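Local coordinates for protein trehalose-6-phosphate phosphatase (Cryptococcus neoformans, PDB 5DX9) that is a phosphatase of the HAD superfamily that holds a magnesium ion beside bound sugars in its pocket, at residues 30-35 with 39-44; 23-28 with 52-57. All coordinates share one frame; numbering follows the deposited sequence.

Contact 1. Residues 30-35 with 39-44. With GLC (alpha-D-glucopyranose), chain B.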
ATOM      1  N   THR A  30      -9.603  -2.732   1.555  1.00 42.24           N
ATOM      2  CA  THR A  30      -8.897  -3.269   2.709  1.00 41.70           C
ATOM      3  C   THR A  30      -9.452  -2.729   4.020  1.00 43.90           C
ATOM      4  O   THR A  30      -9.765  -3.496   4.926  1.00 42.02           O
ATOM      5  CB  THR A  30      -7.396  -2.964   2.636  1.00 40.18           C
ATOM      6  OG1 THR A  30      -6.829  -3.637   1.502  1.00 40.37           O
ATOM      7  CG2 THR A  30      -6.699  -3.440   3.904  1.00 42.08           C
ATOM      8  N   LEU A  31      -9.566  -1.409   4.119  1.00 45.13           N
ATOM      9  CA  LEU A  31     -10.155  -0.777   5.295  1.00 43.52           C
ATOM     10  C   LEU A  31     -11.594  -0.363   5.026  1.00 46.16           C
ATOM     11  O   LEU A  31     -12.354  -0.061   5.947  1.00 47.71           O
ATOM     12  CB  LEU A  31      -9.331   0.436   5.725  1.00 44.72           C
ATOM     13  CG  LEU A  31      -8.069   0.110   6.521  1.00 42.24           C
ATOM     14  CD1 LEU A  31      -7.358   1.378   6.949  1.00 45.34           C
ATOM     15  CD2 LEU A  31      -8.423  -0.742   7.729  1.00 45.66           C
ATOM     16  N   THR A  32     -11.962  -0.356   3.751  1.00 43.46           N
ATOM     17  CA  THR A  32     -13.297   0.052   3.341  1.00 44.67           C
ATOM     18  C   THR A  32     -13.668  -0.712   2.076  1.00 42.60           C
ATOM     19  O   THR A  32     -12.797  -1.043   1.272  1.00 43.66           O
ATOM     20  CB  THR A  32     -13.379   1.579   3.096  1.00 45.65           C
ATOM     21  OG1 THR A  32     -14.750   1.989   3.012  1.00 51.51           O
ATOM     22  CG2 THR A  32     -12.648   1.962   1.816  1.00 44.22           C
ATOM     23  N   PRO A  33     -14.959  -1.018   1.907  1.00 41.89           N
ATOM     24  CA  PRO A  33     -15.402  -1.788   0.741  1.00 46.26           C
ATOM     25  C   PRO A  33     -15.139  -1.078  -0.587  1.00 43.04           C
ATOM     26  O   PRO A  33     -15.030   0.147  -0.632  1.00 43.94           O
ATOM     27  CB  PRO A  33     -16.909  -1.945   0.974  1.00 43.36           C
ATOM     28  CG  PRO A  33     -17.099  -1.739   2.444  1.00 44.69           C
ATOM     29  CD  PRO A  33     -16.062  -0.744   2.845  1.00 47.18           C
ATOM     30  N   ILE A  34     -15.016  -1.862  -1.653  1.00 42.95           N
ATOM     31  CA  ILE A  34     -15.053  -1.330  -3.008  1.00 43.07           C
ATOM     32  C   ILE A  34     -16.476  -0.865  -3.282  1.00 42.91           C
ATOM     33  O   ILE A  34     -17.423  -1.600  -3.020  1.00 40.74           O
ATOM     34  CB  ILE A  34     -14.634  -2.388  -4.053  1.00 43.86           C
ATOM     35  CG1 ILE A  34     -13.253  -2.954  -3.714  1.00 42.80           C
ATOM     36  CG2 ILE A  34     -14.657  -1.803  -5.465  1.00 42.62           C
ATOM     37  CD1 ILE A  34     -12.153  -1.921  -3.724  1.00 42.14           C
ATOM     38  N   VAL A  35     -16.630   0.355  -3.790  1.00 45.09           N
ATOM     39  CA  VAL A  35     -17.956   0.888  -4.099  1.00 42.57           C
ATOM     40  C   VAL A  35     -17.997   1.523  -5.489  1.00 47.83           C
ATOM     41  O   VAL A  35     -16.978   1.616  -6.175  1.00 47.93           O
ATOM     42  CB  VAL A  35     -18.413   1.930  -3.052  1.00 41.57           C
ATOM     43  CG1 VAL A  35     -18.827   1.243  -1.761  1.00 43.42           C
ATOM     44  CG2 VAL A  35     -17.312   2.946  -2.791  1.00 41.46           C
ATOM     45  N   SER A  39     -14.916   8.708  -4.787  1.00 52.94           N
ATOM     46  CA  SER A  39     -14.947   9.729  -3.743  1.00 50.92           C
ATOM     47  C   SER A  39     -15.875   9.347  -2.596  1.00 52.44           C
ATOM     48  O   SER A  39     -15.851   9.972  -1.535  1.00 53.61           O
ATOM     49  CB  SER A  39     -15.378  11.075  -4.325  1.00 54.31           C
ATOM     50  OG  SER A  39     -16.719  11.021  -4.781  1.00 50.74           O
ATOM     51  N   HIS A  40     -16.687   8.318  -2.808  1.00 51.56           N
ATOM     52  CA  HIS A  40     -17.648   7.891  -1.799  1.00 51.22           C
ATOM     53  C   HIS A  40     -17.082   6.845  -0.833  1.00 55.78           C
ATOM     54  O   HIS A  40     -17.780   6.389   0.078  1.00 53.47           O
ATOM     55  CB  HIS A  40     -18.902   7.340  -2.474  1.00 47.43           C
ATOM     56  CG  HIS A  40     -19.616   8.353  -3.319  1.00 56.43           C
ATOM     57  ND1 HIS A  40     -19.123   9.612  -3.549  1.00 57.30           N
ATOM     58  CD2 HIS A  40     -20.796   8.271  -3.986  1.00 56.75           C
ATOM     59  CE1 HIS A  40     -19.965  10.277  -4.325  1.00 58.84           C
ATOM     60  NE2 HIS A  40     -20.982   9.492  -4.602  1.00 61.57           N
ATOM     61  N   ALA A  41     -15.821   6.470  -1.030  1.00 53.67           N
ATOM     62  CA  ALA A  41     -15.180   5.470  -0.179  1.00 49.02           C
ATOM     63  C   ALA A  41     -14.716   6.081   1.141  1.00 51.52           C
ATOM     64  O   ALA A  41     -13.522   6.096   1.444  1.00 49.51           O
ATOM     65  CB  ALA A  41     -14.009   4.833  -0.907  1.00 45.93           C
ATOM     66  N   VAL A  42     -15.664   6.585   1.923  1.00 51.97           N
ATOM     67  CA  VAL A  42     -15.342   7.243   3.183  1.00 56.24           C
ATOM     68  C   VAL A  42     -15.380   6.260   4.354  1.00 56.59           C
ATOM     69  O   VAL A  42     -16.280   5.424   4.442  1.00 56.23           O
ATOM     70  CB  VAL A  42     -16.302   8.412   3.468  1.00 55.94           C
ATOM     71  CG1 VAL A  42     -16.292   9.395   2.302  1.00 56.75           C
ATOM     72  CG2 VAL A  42     -17.710   7.897   3.723  1.00 56.21           C
ATOM     73  N   PRO A  43     -14.395   6.360   5.258  1.00 53.56           N
ATOM     74  CA  PRO A  43     -14.299   5.432   6.390  1.00 59.66           C
ATOM     75  C   PRO A  43     -15.471   5.578   7.353  1.00 57.94           C
ATOM     76  O   PRO A  43     -15.947   6.689   7.585  1.00 56.28           O
ATOM     77  CB  PRO A  43     -12.979   5.831   7.062  1.00 53.13           C
ATOM     78  CG  PRO A  43     -12.784   7.255   6.686  1.00 56.74           C
ATOM     79  CD  PRO A  43     -13.347   7.394   5.299  1.00 53.78           C
ATOM     80  N   THR A  44     -15.931   4.457   7.898  1.00 59.16           N
ATOM     81  CA  THR A  44     -17.030   4.466   8.854  1.00 58.36           C
ATOM     82  C   THR A  44     -16.566   5.041  10.185  1.00 58.70           C
ATOM     83  O   THR A  44     -15.393   5.377  10.348  1.00 57.70           O
ATOM     84  CB  THR A  44     -17.590   3.055   9.088  1.00 56.93           C
ATOM     85  OG1 THR A  44     -16.589   2.244   9.714  1.00 57.59           O
ATOM     86  CG2 THR A  44     -18.001   2.421   7.771  1.00 56.40           C
TER
HETATM   87  C1  GLC B   1     -10.761   1.784  -6.486  1.00 44.31           C
HETATM   88  C2  GLC B   1     -11.482   1.023  -7.601  1.00 43.93           C
HETATM   89  C3  GLC B   1     -12.738   1.761  -8.042  1.00 44.26           C
HETATM   90  C4  GLC B   1     -13.630   2.101  -6.855  1.00 44.56           C
HETATM   91  C5  GLC B   1     -12.835   2.830  -5.774  1.00 43.01           C
HETATM   92  C6  GLC B   1     -13.647   3.017  -4.493  1.00 44.02           C
HETATM   93  O2  GLC B   1     -10.582   0.840  -8.711  1.00 46.28           O
HETATM   94  O3  GLC B   1     -13.471   0.946  -8.963  1.00 47.35           O
HETATM   95  O4  GLC B   1     -14.723   2.902  -7.330  1.00 50.19           O
HETATM   96  O5  GLC B   1     -11.663   2.098  -5.424  1.00 44.36           O
HETATM   97  O6  GLC B   1     -14.213   1.765  -4.080  1.00 42.54           O

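Contact 2. Residues 23-28 with 52-57. Unlike the reference sequence in segment 23-28: Asn-26 (reference Asp). With MG (magnesium ion), chain C; G6P (6-O-phosphono-alpha-D-glucopyranose), chain D; GLC (alpha-D-glucopyranose), chain B.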
ATOM      1  N   LEU A  23       2.418  -1.137  11.693  1.00 46.74           N
ATOM      2  CA  LEU A  23       1.078  -1.486  11.236  1.00 48.12           C
ATOM      3  C   LEU A  23       0.750  -0.800   9.912  1.00 49.66           C
ATOM      4  O   LEU A  23       0.590   0.421   9.852  1.00 48.72           O
ATOM      5  CB  LEU A  23       0.037  -1.118  12.296  1.00 43.95           C
ATOM      6  CG  LEU A  23       0.258  -1.705  13.693  1.00 48.88           C
ATOM      7  CD1 LEU A  23      -0.877  -1.302  14.641  1.00 46.44           C
ATOM      8  CD2 LEU A  23       0.409  -3.220  13.622  1.00 42.33           C
ATOM      9  N   LEU A  24       0.637  -1.597   8.855  1.00 44.33           N
ATOM     10  CA  LEU A  24       0.485  -1.062   7.507  1.00 42.89           C
ATOM     11  C   LEU A  24      -0.842  -1.467   6.879  1.00 42.86           C
ATOM     12  O   LEU A  24      -1.118  -2.653   6.700  1.00 42.61           O
ATOM     13  CB  LEU A  24       1.648  -1.527   6.635  1.00 42.75           C
ATOM     14  CG  LEU A  24       3.020  -1.253   7.258  1.00 43.44           C
ATOM     15  CD1 LEU A  24       4.134  -1.907   6.453  1.00 42.92           C
ATOM     16  CD2 LEU A  24       3.253   0.246   7.404  1.00 44.54           C
ATOM     17  N   PHE A  25      -1.659  -0.472   6.546  1.00 42.44           N
ATOM     18  CA  PHE A  25      -2.982  -0.716   5.979  1.00 42.04           C
ATOM     19  C   PHE A  25      -3.166  -0.105   4.596  1.00 44.92           C
ATOM     20  O   PHE A  25      -2.999   1.104   4.414  1.00 43.67           O
ATOM     21  CB  PHE A  25      -4.073  -0.161   6.895  1.00 40.24           C
ATOM     22  CG  PHE A  25      -4.096  -0.776   8.263  1.00 47.33           C
ATOM     23  CD1 PHE A  25      -4.880  -1.888   8.524  1.00 44.57           C
ATOM     24  CD2 PHE A  25      -3.346  -0.232   9.293  1.00 43.94           C
ATOM     25  CE1 PHE A  25      -4.912  -2.448   9.781  1.00 45.17           C
ATOM     26  CE2 PHE A  25      -3.373  -0.787  10.553  1.00 42.63           C
ATOM     27  CZ  PHE A  25      -4.155  -1.897  10.799  1.00 46.19           C
ATOM     28  N   ASN A  26      -3.528  -0.940   3.627  1.00 44.18           N
ATOM     29  CA  ASN A  26      -4.077  -0.446   2.369  1.00 40.78           C
ATOM     30  C   ASN A  26      -5.427   0.177   2.682  1.00 42.02           C
ATOM     31  O   ASN A  26      -5.982  -0.068   3.755  1.00 39.70           O
ATOM     32  CB  ASN A  26      -4.208  -1.572   1.340  1.00 42.51           C
ATOM     33  CG  ASN A  26      -4.777  -1.094   0.013  1.00 40.36           C
ATOM     34  OD1 ASN A  26      -5.890  -1.450  -0.361  1.00 40.90           O
ATOM     35  ND2 ASN A  26      -4.010  -0.292  -0.701  1.00 40.63           N
ATOM     36  N   TYR A  27      -5.964   0.991   1.778  1.00 44.75           N
ATOM     37  CA  TYR A  27      -7.260   1.593   2.066  1.00 41.05           C
ATOM     38  C   TYR A  27      -8.414   0.929   1.334  1.00 42.09           C
ATOM     39  O   TYR A  27      -9.182   0.184   1.935  1.00 41.53           O
ATOM     40  CB  TYR A  27      -7.277   3.086   1.748  1.00 44.98           C
ATOM     41  CG  TYR A  27      -8.586   3.695   2.197  1.00 46.29           C
ATOM     42  CD1 TYR A  27      -8.923   3.719   3.546  1.00 45.41           C
ATOM     43  CD2 TYR A  27      -9.500   4.205   1.283  1.00 45.00           C
ATOM     44  CE1 TYR A  27     -10.117   4.251   3.976  1.00 47.17           C
ATOM     45  CE2 TYR A  27     -10.704   4.747   1.706  1.00 42.70           C
ATOM     46  CZ  TYR A  27     -11.005   4.766   3.057  1.00 47.09           C
ATOM     47  OH  TYR A  27     -12.191   5.288   3.507  1.00 41.50           O
ATOM     48  N   ASP A  28      -8.553   1.220   0.045  1.00 42.05           N
ATOM     49  CA  ASP A  28      -9.680   0.703  -0.722  1.00 42.30           C
ATOM     50  C   ASP A  28      -9.661  -0.819  -0.743  1.00 41.93           C
ATOM     51  O   ASP A  28      -8.622  -1.426  -0.995  1.00 41.36           O
ATOM     52  CB  ASP A  28      -9.665   1.259  -2.148  1.00 40.34           C
ATOM     53  CG  ASP A  28      -9.763   2.769  -2.179  1.00 43.34           C
ATOM     54  OD1 ASP A  28     -10.816   3.299  -1.767  1.00 42.45           O
ATOM     55  OD2 ASP A  28      -8.790   3.422  -2.614  1.00 43.80           O
ATOM     56  N   ALA A  52      -7.514   5.234  14.913  1.00 52.82           N
ATOM     57  CA  ALA A  52      -7.171   6.286  15.862  1.00 55.68           C
ATOM     58  C   ALA A  52      -6.508   5.702  17.104  1.00 53.25           C
ATOM     59  O   ALA A  52      -5.428   6.139  17.504  1.00 56.24           O
ATOM     60  CB  ALA A  52      -8.406   7.079  16.243  1.00 54.96           C
ATOM     61  N   ALA A  53      -7.159   4.709  17.703  1.00 53.90           N
ATOM     62  CA  ALA A  53      -6.635   4.041  18.890  1.00 52.79           C
ATOM     63  C   ALA A  53      -5.257   3.443  18.632  1.00 55.32           C
ATOM     64  O   ALA A  53      -4.382   3.486  19.497  1.00 56.98           O
ATOM     65  CB  ALA A  53      -7.598   2.964  19.358  1.00 52.88           C
ATOM     66  N   LEU A  54      -5.071   2.886  17.439  1.00 54.48           N
ATOM     67  CA  LEU A  54      -3.793   2.300  17.055  1.00 51.69           C
ATOM     68  C   LEU A  54      -2.706   3.365  16.988  1.00 52.89           C
ATOM     69  O   LEU A  54      -1.557   3.112  17.344  1.00 53.97           O
ATOM     70  CB  LEU A  54      -3.905   1.587  15.704  1.00 54.34           C
ATOM     71  CG  LEU A  54      -4.834   0.377  15.602  1.00 51.59           C
ATOM     72  CD1 LEU A  54      -4.719  -0.256  14.222  1.00 47.62           C
ATOM     73  CD2 LEU A  54      -4.518  -0.637  16.687  1.00 47.87           C
ATOM     74  N   CYS A  55      -3.075   4.553  16.524  1.00 56.69           N
ATOM     75  CA  CYS A  55      -2.138   5.669  16.445  1.00 57.85           C
ATOM     76  C   CYS A  55      -1.847   6.240  17.832  1.00 58.30           C
ATOM     77  O   CYS A  55      -0.744   6.719  18.097  1.00 57.96           O
ATOM     78  CB  CYS A  55      -2.684   6.763  15.526  1.00 58.36           C
ATOM     79  SG  CYS A  55      -2.782   6.292  13.783  1.00 58.21           S
ATOM     80  N   LYS A  56      -2.845   6.181  18.710  1.00 57.63           N
ATOM     81  CA  LYS A  56      -2.717   6.666  20.082  1.00 59.86           C
ATOM     82  C   LYS A  56      -1.603   5.949  20.844  1.00 58.57           C
ATOM     83  O   LYS A  56      -0.991   6.518  21.746  1.00 60.40           O
ATOM     84  CB  LYS A  56      -4.048   6.501  20.820  1.00 62.02           C
ATOM     85  CG  LYS A  56      -3.989   6.765  22.320  1.00 68.25           C
ATOM     86  CD  LYS A  56      -4.172   8.241  22.651  1.00 71.57           C
ATOM     87  CE  LYS A  56      -4.120   8.482  24.159  1.00 74.01           C
ATOM     88  NZ  LYS A  56      -5.189   7.741  24.898  1.00 71.34           N
ATOM     89  N   ASP A  57      -1.343   4.699  20.474  1.00 57.52           N
ATOM     90  CA  ASP A  57      -0.284   3.919  21.104  1.00 54.36           C
ATOM     91  C   ASP A  57       1.083   4.314  20.553  1.00 57.94           C
ATOM     92  O   ASP A  57       1.335   4.198  19.355  1.00 58.97           O
ATOM     93  CB  ASP A  57      -0.524   2.420  20.900  1.00 55.24           C
ATOM     94  CG  ASP A  57       0.439   1.550  21.694  1.00 55.75           C
ATOM     95  OD1 ASP A  57       1.455   2.068  22.209  1.00 55.20           O
ATOM     96  OD2 ASP A  57       0.183   0.332  21.796  1.00 55.64           O
TER
HETATM   97 MG    MG C 401      -6.766  -1.560  -2.248  1.00 46.55          MG
HETATM   98  C1  G6P D   2      -9.301   3.597  -6.049  1.00 43.13           C
HETATM   99  C2  G6P D   2      -8.807   4.964  -6.504  1.00 45.05           C
HETATM  100  C3  G6P D   2      -7.831   4.850  -7.659  1.00 47.04           C
HETATM  101  C4  G6P D   2      -6.639   4.007  -7.255  1.00 48.43           C
HETATM  102  C5  G6P D   2      -6.986   2.711  -6.497  1.00 47.92           C
HETATM  103  C6  G6P D   2      -5.914   2.363  -5.446  1.00 44.86           C
HETATM  104  O1  G6P D   2     -10.155   2.973  -7.011  1.00 43.69           O
HETATM  105  O2  G6P D   2      -9.927   5.765  -6.874  1.00 46.41           O
HETATM  106  O3  G6P D   2      -7.324   6.145  -8.011  1.00 49.05           O
HETATM  107  O4  G6P D   2      -5.950   3.737  -8.484  1.00 43.36           O
HETATM  108  O5  G6P D   2      -8.204   2.738  -5.736  1.00 41.98           O
HETATM  109  O6  G6P D   2      -6.447   2.449  -4.101  1.00 46.74           O
HETATM  110  P   G6P D   2      -5.812   1.582  -2.877  1.00 44.37           P
HETATM  111  O1P G6P D   2      -5.960   2.307  -1.449  1.00 44.09           O
HETATM  112  O2P G6P D   2      -6.522   0.285  -2.799  1.00 42.70           O
HETATM  113  O3P G6P D   2      -4.261   1.345  -3.235  1.00 44.18           O
HETATM  114  C1  GLC B   1     -10.761   1.784  -6.486  1.00 44.31           C
HETATM  115  C2  GLC B   1     -11.482   1.023  -7.601  1.00 43.93           C
HETATM  116  C3  GLC B   1     -12.738   1.761  -8.042  1.00 44.26           C
HETATM  117  C4  GLC B   1     -13.630   2.101  -6.855  1.00 44.56           C
HETATM  118  C5  GLC B   1     -12.835   2.830  -5.774  1.00 43.01           C
HETATM  119  C6  GLC B   1     -13.647   3.017  -4.493  1.00 44.02           C
HETATM  120  O2  GLC B   1     -10.582   0.840  -8.711  1.00 46.28           O
HETATM  121  O3  GLC B   1     -13.471   0.946  -8.963  1.00 47.35           O
HETATM  122  O4  GLC B   1     -14.723   2.902  -7.330  1.00 50.19           O
HETATM  123  O5  GLC B   1     -11.663   2.098  -5.424  1.00 44.36           O
HETATM  124  O6  GLC B   1     -14.213   1.765  -4.080  1.00 42.54           O
HETATM  125  O   HOH W   1      -8.090  -2.155  -3.758  1.00 40.99           O
HETATM  126  O   HOH W   2      -4.887  -1.909  -2.996  1.00 40.48           O

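Contact 1. Residues 30-35 with 39-44
Thr-32 and Val-35 face Ala-41 across a turn in the long loop that follows strand 21-25, the region that in HAD proteins usually holds the squiggle and flap. Neither segment is regular, and the pairing rests on a few methyl groups. Thr-32 is a good example. From CB its two branches part: OG1, turned anti to the backbone N (chi1 -166°), approaches Val-42 O at 4.0 Å, too far for a hydrogen bond, while CG2 lies 4.2 Å from Ala-41 CB and also rests on the ring of Tyr-27. Ala-41 is the centre of an inverse gamma turn, closed by a weak bond from Val-42 N to His-40 O.

Val-35 uses the same methyl partner from further along the chain. Its CG2, set between the backbone N and the carbonyl carbon, comes to 4.2 Å from Ala-41 CB. The same methyl lies 3.6 Å from O6 of the alpha-D-glucopyranose, and one branch thus touches both the turn and the sugar. The backbone of Val-35 supplies the polar grip. Val-35 N donates to the sugar's O6 at 2.8 Å in a nearly straight bond (170°), and Val-35 O accepts from O4 at 2.8 Å. Arg-144 NE and Asn-180 ND2 are hydrogen-bonded to the same sugar.

Around the turn, Leu-31 packs on Val-295 of helix 291-306 and on Ile-51 of helix 45-56. Pro-43 rests on His-76 and Trp-77 of helix 70-77, and Thr-44 takes the N-cap position of helix 45-56.

Contact 2. Residues 23-28 with 52-57
Strand 21-25 passes the last turn of helix 45-56 with Leu-23 CA 8.5 Å from Leu-54 CA, a separation bridged by side chains alone. The two belong to the beta-alpha-beta unit formed by strand 21-25, helix 45-56 and the parallel strand 60-65, part of the central sheet of the HAD fold. Leu-54 carries the helix side of the contact with one methyl. Its CG stands anti to the carbonyl carbon (chi1 -64°), and CD1 reaches Phe-25 CZ at 3.8 Å, meeting the ring obliquely. That same CD1 lies 4.0 Å from Leu-23 CD1, and Leu-54 crosses both partners at about a right angle. Phe-298 and Leu-302 of helix 291-306 touch Leu-54, and Phe-298 also meets the Phe-25 ring edge-to-face.

Past the strand, the chain turns polar at the DxD motif of the family, whose first position here is Asn-26 where the reference has aspartate. Asn-26 OD1 binds the magnesium ion at 2.1 Å and Asp-28 O binds it at 2.2 Å; Asp-212, two waters and O2P of 6-O-phosphono-alpha-D-glucopyranose complete the shell. Asp-28 N donates to O1P at 3.2 Å, and Asp-28 OD2 forms a salt bridge with Arg-68. The nitrogen of the Asn-26 amide turns to the phosphate instead: ND2 donates to O3P at 3.0 Å, with an N-H...O angle of 153°.

In the fold
The two contacts illustrate how one strand of a HAD fold and the loop after it serve both core and pocket. Contact 2 is buried and wholly apolar where strand meets helix, and its metal and phosphate chemistry lies beyond the strand. Contact 1, nested in the loop that contact 2 closes, is partly exposed and sparse, and it meets the sugar largely through backbone atoms. Their centres lie about 15 Å apart, yet Tyr-27 joins them: its OH is 2.6 Å from Ala-41 O, a probable hydrogen bond. Helix 45-56 is shared as well, for contact 1 leads into its start and contact 2 packs near its end.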